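Local atomic coordinates of p-47 protein (PDB entry 6EKT), a protein that may belong to a progenitor toxin complex that protects botulinum neurotoxin on its way through the host gut, and resembles tubular lipid-binding proteins. Residues 360-368 with 381-392; 122-131 with 173-183. One frame throughout, in Å; residues are numbered along the deposited sequence.

Contact 1 (360-368 with 381-392); sequences NPTSSYKYH and SSVTHWSIKSIE
Tyr367 and Pro361 meet the helix at opposite ends of the contact, where strand 362-368 runs nearly antiparallel to helix 381-392, their axes at 150°. Tyr367 is long enough to carry its hydroxyl to the helix backbone, OH 3.4 Å from Ser381 CA, while Thr384 OG1 lies at the edge of the ring, 3.7 Å from CE1. Two waters join this phenol to the helix: one donates to Ser381 O, the other bonds Ser381 OG. At the far end Pro361 CG sits 3.4 Å from Glu392 CD, the ring crossing the carboxylate arm at about a right angle. Between them, Thr384 turns CG2 to Tyr365 CB (3.8 Å), while its hydroxyl goes to Ser334 OG and Leu380 O. Ile388 CG2, anti to the backbone N, meets Ser363 OG at 3.8 Å; the other branch carries CD1 to within 4.2 Å of Tyr365 CD2. One water, 2.6 Å from Glu392 OE2, donates to that oxygen and also bonds Ser363 OG. Further out, the strand pairs with strand 329-347 through Gln339, Glu337 and Asp335. Methyl contacts thus form the middle, while water mediates polar links at both ends, consistent with a contact at the surface.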
# COMPACT_ATOMS: atom_id res chain seq x y z
N ASN A 360 3.38 6.55 -30.95
CA ASN A 360 4.26 7.53 -31.58
C ASN A 360 5.65 7.51 -30.94
O ASN A 360 6.11 8.56 -30.41
CB ASN A 360 3.64 8.94 -31.56
CG ASN A 360 2.29 9.01 -32.25
OD1 ASN A 360 1.26 9.05 -31.58
ND2 ASN A 360 2.29 9.00 -33.57
N PRO A 361 6.34 6.35 -30.98
CA PRO A 361 7.71 6.30 -30.45
C PRO A 361 8.66 7.14 -31.32
O PRO A 361 8.29 7.50 -32.43
CB PRO A 361 8.07 4.82 -30.55
CG PRO A 361 7.26 4.31 -31.68
CD PRO A 361 5.96 5.06 -31.60
N THR A 362 9.85 7.46 -30.82
CA THR A 362 10.81 8.16 -31.66
C THR A 362 12.06 7.31 -31.81
O THR A 362 12.39 6.53 -30.93
CB THR A 362 11.19 9.55 -31.13
OG1 THR A 362 11.64 9.44 -29.79
CG2 THR A 362 10.01 10.48 -31.19
N SER A 363 12.71 7.44 -32.96
CA SER A 363 13.94 6.67 -33.20
C SER A 363 14.90 7.42 -34.11
O SER A 363 14.51 8.38 -34.78
CB SER A 363 13.62 5.29 -33.80
OG SER A 363 13.02 5.45 -35.07
N SER A 364 16.15 6.96 -34.13
CA SER A 364 17.12 7.45 -35.10
C SER A 364 18.07 6.30 -35.40
O SER A 364 18.11 5.31 -34.65
CB SER A 364 17.88 8.68 -34.58
OG SER A 364 18.54 8.38 -33.35
N TYR A 365 18.83 6.42 -36.48
CA TYR A 365 19.72 5.34 -36.88
C TYR A 365 20.87 5.91 -37.66
O TYR A 365 20.78 7.05 -38.19
CB TYR A 365 18.97 4.27 -37.70
CG TYR A 365 18.23 4.83 -38.90
CD1 TYR A 365 18.87 4.99 -40.12
CD2 TYR A 365 16.89 5.20 -38.79
CE1 TYR A 365 18.19 5.53 -41.22
CE2 TYR A 365 16.20 5.72 -39.89
CZ TYR A 365 16.86 5.88 -41.09
OH TYR A 365 16.19 6.41 -42.16
N LYS A 366 21.96 5.14 -37.71
CA LYS A 366 23.12 5.51 -38.53
C LYS A 366 23.56 4.26 -39.28
O LYS A 366 23.90 3.25 -38.64
CB LYS A 366 24.27 6.03 -37.66
CG LYS A 366 25.43 6.53 -38.51
CD LYS A 366 26.41 7.35 -37.68
CE LYS A 366 27.64 7.71 -38.50
NZ LYS A 366 27.31 8.00 -39.93
N TYR A 367 23.55 4.34 -40.62
CA TYR A 367 24.05 3.23 -41.46
C TYR A 367 25.57 3.23 -41.56
O TYR A 367 26.17 4.29 -41.68
CB TYR A 367 23.53 3.32 -42.89
CG TYR A 367 22.04 3.28 -43.07
CD1 TYR A 367 21.22 2.49 -42.25
CD2 TYR A 367 21.44 4.00 -44.10
CE1 TYR A 367 19.83 2.45 -42.43
CE2 TYR A 367 20.06 3.97 -44.30
CZ TYR A 367 19.27 3.18 -43.48
OH TYR A 367 17.90 3.17 -43.67
N HIS A 368 26.18 2.04 -41.58
CA HIS A 368 27.60 1.88 -41.84
C HIS A 368 27.74 0.97 -43.07
O HIS A 368 27.53 -0.24 -42.97
CB HIS A 368 28.29 1.27 -40.63
CG HIS A 368 28.19 2.12 -39.40
ND1 HIS A 368 29.18 3.01 -39.03
CD2 HIS A 368 27.20 2.24 -38.48
CE1 HIS A 368 28.81 3.63 -37.91
NE2 HIS A 368 27.62 3.18 -37.56
N SER A 381 18.65 -0.89 -45.05
CA SER A 381 17.50 -0.01 -44.81
C SER A 381 16.32 -0.83 -44.25
O SER A 381 15.73 -0.48 -43.20
CB SER A 381 17.12 0.67 -46.14
OG SER A 381 15.94 1.43 -45.99
N SER A 382 16.02 -1.93 -44.91
CA SER A 382 14.91 -2.81 -44.49
C SER A 382 15.18 -3.46 -43.13
O SER A 382 14.29 -3.46 -42.26
CB SER A 382 14.62 -3.88 -45.56
OG SER A 382 13.96 -3.24 -46.66
N VAL A 383 16.39 -3.98 -42.94
CA VAL A 383 16.73 -4.67 -41.69
C VAL A 383 16.62 -3.70 -40.51
O VAL A 383 16.10 -4.06 -39.45
CB VAL A 383 18.14 -5.34 -41.75
CG1 VAL A 383 18.58 -5.88 -40.37
CG2 VAL A 383 18.13 -6.51 -42.73
N THR A 384 17.08 -2.46 -40.72
CA THR A 384 17.08 -1.44 -39.65
C THR A 384 15.64 -1.05 -39.27
O THR A 384 15.31 -1.02 -38.09
CB THR A 384 17.90 -0.21 -40.07
OG1 THR A 384 19.23 -0.64 -40.42
CG2 THR A 384 17.98 0.83 -38.93
N HIS A 385 14.81 -0.83 -40.28
CA HIS A 385 13.39 -0.57 -40.10
C HIS A 385 12.67 -1.70 -39.37
O HIS A 385 12.01 -1.43 -38.37
CB HIS A 385 12.71 -0.29 -41.45
CG HIS A 385 11.26 0.04 -41.32
ND1 HIS A 385 10.80 1.20 -40.74
CD2 HIS A 385 10.15 -0.65 -41.69
CE1 HIS A 385 9.48 1.21 -40.76
NE2 HIS A 385 9.06 0.10 -41.34
N TRP A 386 12.82 -2.94 -39.85
CA TRP A 386 12.21 -4.11 -39.16
C TRP A 386 12.68 -4.25 -37.71
O TRP A 386 11.89 -4.55 -36.79
CB TRP A 386 12.50 -5.41 -39.94
CG TRP A 386 11.38 -5.88 -40.82
CD1 TRP A 386 10.64 -7.02 -40.64
CD2 TRP A 386 10.91 -5.28 -42.03
NE1 TRP A 386 9.72 -7.14 -41.65
CE2 TRP A 386 9.86 -6.09 -42.51
CE3 TRP A 386 11.25 -4.12 -42.74
CZ2 TRP A 386 9.15 -5.78 -43.69
CZ3 TRP A 386 10.54 -3.81 -43.92
CH2 TRP A 386 9.50 -4.64 -44.38
N SER A 387 13.97 -4.03 -37.49
CA SER A 387 14.54 -4.13 -36.13
C SER A 387 13.92 -3.10 -35.18
O SER A 387 13.51 -3.42 -34.04
CB SER A 387 16.07 -3.95 -36.16
OG SER A 387 16.70 -5.00 -36.88
N ILE A 388 13.88 -1.84 -35.63
CA ILE A 388 13.30 -0.77 -34.82
C ILE A 388 11.82 -1.04 -34.55
O ILE A 388 11.37 -0.97 -33.38
CB ILE A 388 13.52 0.63 -35.48
CG1 ILE A 388 15.00 1.05 -35.37
CG2 ILE A 388 12.63 1.69 -34.81
CD1 ILE A 388 15.39 2.24 -36.25
N LYS A 389 11.06 -1.40 -35.59
CA LYS A 389 9.61 -1.67 -35.43
C LYS A 389 9.36 -2.86 -34.51
O LYS A 389 8.45 -2.82 -33.66
CB LYS A 389 8.92 -1.87 -36.78
CG LYS A 389 8.90 -0.60 -37.63
CD LYS A 389 7.90 0.42 -37.14
CE LYS A 389 6.46 -0.07 -37.29
NZ LYS A 389 5.48 0.92 -36.73
N SER A 390 10.19 -3.90 -34.65
CA SER A 390 10.07 -5.09 -33.79
C SER A 390 10.20 -4.73 -32.31
O SER A 390 9.34 -5.07 -31.49
CB SER A 390 11.10 -6.17 -34.16
OG SER A 390 10.93 -7.31 -33.34
N ILE A 391 11.29 -4.02 -31.98
CA ILE A 391 11.58 -3.62 -30.61
C ILE A 391 10.47 -2.71 -30.09
O ILE A 391 9.91 -2.97 -29.00
CB ILE A 391 12.97 -2.97 -30.48
CG1 ILE A 391 14.05 -4.00 -30.84
CG2 ILE A 391 13.17 -2.36 -29.09
CD1 ILE A 391 15.44 -3.40 -31.04
N GLU A 392 10.10 -1.68 -30.86
CA GLU A 392 9.04 -0.73 -30.45
C GLU A 392 7.76 -1.46 -30.11
O GLU A 392 7.12 -1.14 -29.12
CB GLU A 392 8.76 0.31 -31.53
CG GLU A 392 9.88 1.34 -31.65
CD GLU A 392 9.73 2.27 -32.84
OE1 GLU A 392 8.90 1.99 -33.74
OE2 GLU A 392 10.45 3.30 -32.85
O HOH W 1 10.46 4.75 -35.02
O HOH W 2 15.68 2.17 -42.29
O HOH W 3 16.66 4.21 -45.76

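Contact 2 (122-131 with 173-183); sequences PNIKELKFNF and ISYIFASLNVT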
# COMPACT_ATOMS: atom_id res chain seq x y z
N PRO A 122 4.72 -16.41 16.51
CA PRO A 122 5.57 -15.23 16.28
C PRO A 122 5.26 -14.53 14.96
O PRO A 122 5.62 -13.37 14.79
CB PRO A 122 6.99 -15.83 16.17
CG PRO A 122 6.91 -17.17 16.80
CD PRO A 122 5.50 -17.66 16.61
N ASN A 123 4.60 -15.22 14.03
CA ASN A 123 4.44 -14.71 12.66
C ASN A 123 3.13 -13.98 12.34
O ASN A 123 2.89 -13.63 11.18
CB ASN A 123 4.72 -15.83 11.67
CG ASN A 123 6.17 -16.26 11.71
OD1 ASN A 123 6.48 -17.45 11.78
ND2 ASN A 123 7.08 -15.28 11.67
N ILE A 124 2.32 -13.74 13.37
CA ILE A 124 1.12 -12.91 13.26
C ILE A 124 1.18 -11.86 14.36
O ILE A 124 1.40 -12.20 15.53
CB ILE A 124 -0.20 -13.74 13.41
CG1 ILE A 124 -0.22 -14.98 12.49
CG2 ILE A 124 -1.44 -12.86 13.20
CD1 ILE A 124 -0.84 -14.81 11.12
N LYS A 125 1.01 -10.60 13.98
CA LYS A 125 0.78 -9.52 14.95
C LYS A 125 -0.67 -9.04 14.81
O LYS A 125 -1.29 -9.20 13.75
CB LYS A 125 1.79 -8.38 14.77
CG LYS A 125 3.25 -8.82 14.64
CD LYS A 125 3.81 -9.41 15.92
CE LYS A 125 5.21 -9.95 15.71
NZ LYS A 125 5.58 -10.85 16.84
N GLU A 126 -1.25 -8.51 15.89
CA GLU A 126 -2.61 -8.01 15.83
C GLU A 126 -2.70 -6.58 16.34
O GLU A 126 -2.16 -6.27 17.39
CB GLU A 126 -3.53 -8.91 16.65
CG GLU A 126 -3.67 -10.31 16.07
CD GLU A 126 -4.37 -11.28 17.00
OE1 GLU A 126 -4.34 -11.08 18.23
OE2 GLU A 126 -4.95 -12.25 16.47
N LEU A 127 -3.35 -5.72 15.56
CA LEU A 127 -3.60 -4.33 15.95
C LEU A 127 -4.86 -4.34 16.79
O LEU A 127 -5.94 -4.74 16.32
CB LEU A 127 -3.74 -3.43 14.70
CG LEU A 127 -3.97 -1.92 14.87
CD1 LEU A 127 -2.78 -1.23 15.52
CD2 LEU A 127 -4.30 -1.30 13.52
N LYS A 128 -4.70 -3.96 18.05
CA LYS A 128 -5.76 -3.99 19.05
C LYS A 128 -5.69 -2.72 19.91
O LYS A 128 -4.65 -2.05 19.98
CB LYS A 128 -5.60 -5.19 20.00
CG LYS A 128 -5.73 -6.57 19.38
CD LYS A 128 -5.96 -7.61 20.47
CE LYS A 128 -4.65 -8.13 21.06
NZ LYS A 128 -4.93 -9.27 21.97
N PHE A 129 -6.80 -2.41 20.58
CA PHE A 129 -6.80 -1.43 21.67
C PHE A 129 -5.73 -1.74 22.71
O PHE A 129 -5.53 -2.90 23.10
CB PHE A 129 -8.15 -1.42 22.40
CG PHE A 129 -9.24 -0.69 21.68
CD1 PHE A 129 -9.12 0.67 21.37
CD2 PHE A 129 -10.42 -1.34 21.35
CE1 PHE A 129 -10.15 1.35 20.72
CE2 PHE A 129 -11.46 -0.67 20.71
CZ PHE A 129 -11.32 0.68 20.41
N ASN A 130 -5.05 -0.69 23.18
CA ASN A 130 -4.15 -0.79 24.31
C ASN A 130 -4.61 0.19 25.39
O ASN A 130 -4.50 1.40 25.23
CB ASN A 130 -2.71 -0.49 23.88
CG ASN A 130 -1.70 -0.76 24.98
OD1 ASN A 130 -2.06 -1.15 26.10
ND2 ASN A 130 -0.44 -0.52 24.67
N PHE A 131 -5.13 -0.38 26.47
CA PHE A 131 -5.70 0.39 27.57
C PHE A 131 -4.61 0.95 28.49
O PHE A 131 -4.88 1.83 29.32
CB PHE A 131 -6.67 -0.48 28.39
CG PHE A 131 -8.02 -0.72 27.76
CD1 PHE A 131 -8.28 -0.44 26.41
CD2 PHE A 131 -9.05 -1.28 28.52
CE1 PHE A 131 -9.52 -0.71 25.84
CE2 PHE A 131 -10.30 -1.55 27.96
CZ PHE A 131 -10.54 -1.26 26.62
N ILE A 173 -11.92 -6.87 26.15
CA ILE A 173 -11.87 -6.29 24.82
C ILE A 173 -10.66 -6.89 24.11
O ILE A 173 -9.52 -6.64 24.51
CB ILE A 173 -11.78 -4.74 24.88
CG1 ILE A 173 -12.92 -4.13 25.73
CG2 ILE A 173 -11.67 -4.13 23.48
CD1 ILE A 173 -14.33 -4.32 25.20
N SER A 174 -10.94 -7.71 23.09
CA SER A 174 -9.92 -8.30 22.20
C SER A 174 -10.30 -8.08 20.74
O SER A 174 -10.02 -8.96 19.91
CB SER A 174 -9.79 -9.82 22.41
OG SER A 174 -9.77 -10.19 23.77
N TYR A 175 -10.93 -6.96 20.41
CA TYR A 175 -11.25 -6.70 19.01
C TYR A 175 -9.97 -6.55 18.17
O TYR A 175 -9.05 -5.81 18.56
CB TYR A 175 -12.19 -5.50 18.83
CG TYR A 175 -12.52 -5.27 17.38
CD1 TYR A 175 -13.51 -6.02 16.74
CD2 TYR A 175 -11.79 -4.34 16.61
CE1 TYR A 175 -13.80 -5.83 15.39
CE2 TYR A 175 -12.06 -4.14 15.27
CZ TYR A 175 -13.06 -4.88 14.66
OH TYR A 175 -13.32 -4.69 13.32
N ILE A 176 -9.90 -7.30 17.06
CA ILE A 176 -8.74 -7.27 16.16
C ILE A 176 -9.06 -6.28 15.05
O ILE A 176 -9.90 -6.55 14.19
CB ILE A 176 -8.44 -8.67 15.52
CG1 ILE A 176 -8.31 -9.80 16.57
CG2 ILE A 176 -7.25 -8.60 14.56
CD1 ILE A 176 -7.32 -9.53 17.70
N PHE A 177 -8.39 -5.13 15.08
CA PHE A 177 -8.52 -4.14 14.00
C PHE A 177 -7.92 -4.64 12.70
O PHE A 177 -8.50 -4.42 11.64
CB PHE A 177 -7.93 -2.79 14.41
CG PHE A 177 -8.76 -2.08 15.46
CD1 PHE A 177 -9.90 -1.36 15.10
CD2 PHE A 177 -8.42 -2.18 16.80
CE1 PHE A 177 -10.69 -0.73 16.06
CE2 PHE A 177 -9.21 -1.57 17.78
CZ PHE A 177 -10.34 -0.84 17.40
N ALA A 178 -6.78 -5.31 12.80
CA ALA A 178 -6.08 -5.88 11.65
C ALA A 178 -5.18 -6.98 12.15
O ALA A 178 -4.65 -6.90 13.27
CB ALA A 178 -5.26 -4.82 10.91
N SER A 179 -5.06 -8.04 11.36
CA SER A 179 -4.02 -9.01 11.58
C SER A 179 -2.90 -8.71 10.59
O SER A 179 -3.15 -8.30 9.45
CB SER A 179 -4.58 -10.41 11.39
OG SER A 179 -3.53 -11.33 11.17
N LEU A 180 -1.66 -8.88 11.05
CA LEU A 180 -0.47 -8.61 10.25
C LEU A 180 0.33 -9.90 10.13
O LEU A 180 0.68 -10.51 11.14
CB LEU A 180 0.37 -7.50 10.92
CG LEU A 180 1.72 -7.06 10.31
CD1 LEU A 180 2.03 -5.60 10.66
CD2 LEU A 180 2.89 -7.96 10.69
N ASN A 181 0.64 -10.29 8.88
CA ASN A 181 1.47 -11.47 8.63
C ASN A 181 2.94 -11.09 8.49
O ASN A 181 3.30 -10.37 7.57
CB ASN A 181 1.00 -12.20 7.35
CG ASN A 181 -0.37 -12.84 7.50
OD1 ASN A 181 -0.62 -13.56 8.45
ND2 ASN A 181 -1.26 -12.58 6.56
N VAL A 182 3.77 -11.59 9.40
CA VAL A 182 5.22 -11.40 9.36
C VAL A 182 5.83 -12.19 8.18
O VAL A 182 6.74 -11.71 7.52
CB VAL A 182 5.89 -11.78 10.71
CG1 VAL A 182 7.41 -11.62 10.67
CG2 VAL A 182 5.31 -10.96 11.88
N THR A 183 5.32 -13.40 7.94
CA THR A 183 5.71 -14.24 6.79
C THR A 183 4.47 -14.43 5.90
O THR A 183 3.34 -14.34 6.39
CB THR A 183 6.14 -15.64 7.25
OG1 THR A 183 5.12 -16.15 8.11
CG2 THR A 183 7.46 -15.57 8.03
O HOH W 4 1.74 -15.61 9.17
O HOH W 5 -7.51 -4.99 23.09
O HOH W 6 -8.88 -4.29 20.79
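Phe177 turns the edge of its ring to the backbone of Leu127 and Lys128 and to the ring of Phe129, and has the largest surface buried here. The two rings form a T-shaped stack, centroids 4.9 Å apart and planes at 85°, with Phe177 CZ over the face of Phe129 near the rim. With CG anti to the carbonyl carbon (chi1 -70°), the ring also lies edge-on to Lys128 CA. A flat ring suits this place because it can present its edge to Phe129 while Tyr175 covers one of its faces, CD2 3.6 Å above the Phe177 ring. The backbone is fixed as well: Phe177 N donates to Leu127 O (2.8 Å). Leu127, an apolar branched side chain, packs on the CB atoms of Phe177 and Ala178, its CD2 4.0 Å from Phe177 CB, while its own N donates to Ala178 O. Beyond it, Lys125 and Leu180 form a hydrogen-bonded antiparallel pair, and Glu126 with Ser179 and Ile124 with Asn181 are non-hydrogen-bonded pairs.

Asn123 stands at the other end, where the chain turns a corner. Its O accepts from Val182 N at 2.8 Å, and its short side chain can lie against Val182 and Thr183, CB 3.6 Å from Thr183 OG1. Past the paired strands, where the two segments part, water bridges Phe129 N to Tyr175 O, and another joins Phe129 O to Ile173 O.

Strand 124-141 is flanked by strand 108-118, whose Leu113 touches Leu127, Phe129 and Phe177, whereas strand 411-413 borders 178-181 on its other edge. Helix 35-49 comes against Phe177 and Tyr175 through Val38, and Trp71 meets the ring of Phe129.

How the contacts relate
Contacts 1 and 2 lie on opposite sides of the centre of this elongated chain, their centres 56 Å apart and their nearest atoms about 37 Å, and they share no strand or helix. Contact 1 is a surface meeting of a strand with the helix laid against its sheet, consistent with the TULIP-like plan of sheet wrapped around helix; contact 2, nearer the middle and partly buried, joins two neighbouring strands of a different sheet. The chemistry follows: water bridges appear in both, but contact 2 adds direct backbone hydrogen bonds and packed aromatic rings, while contact 1 is made by side chains and buries much less surface.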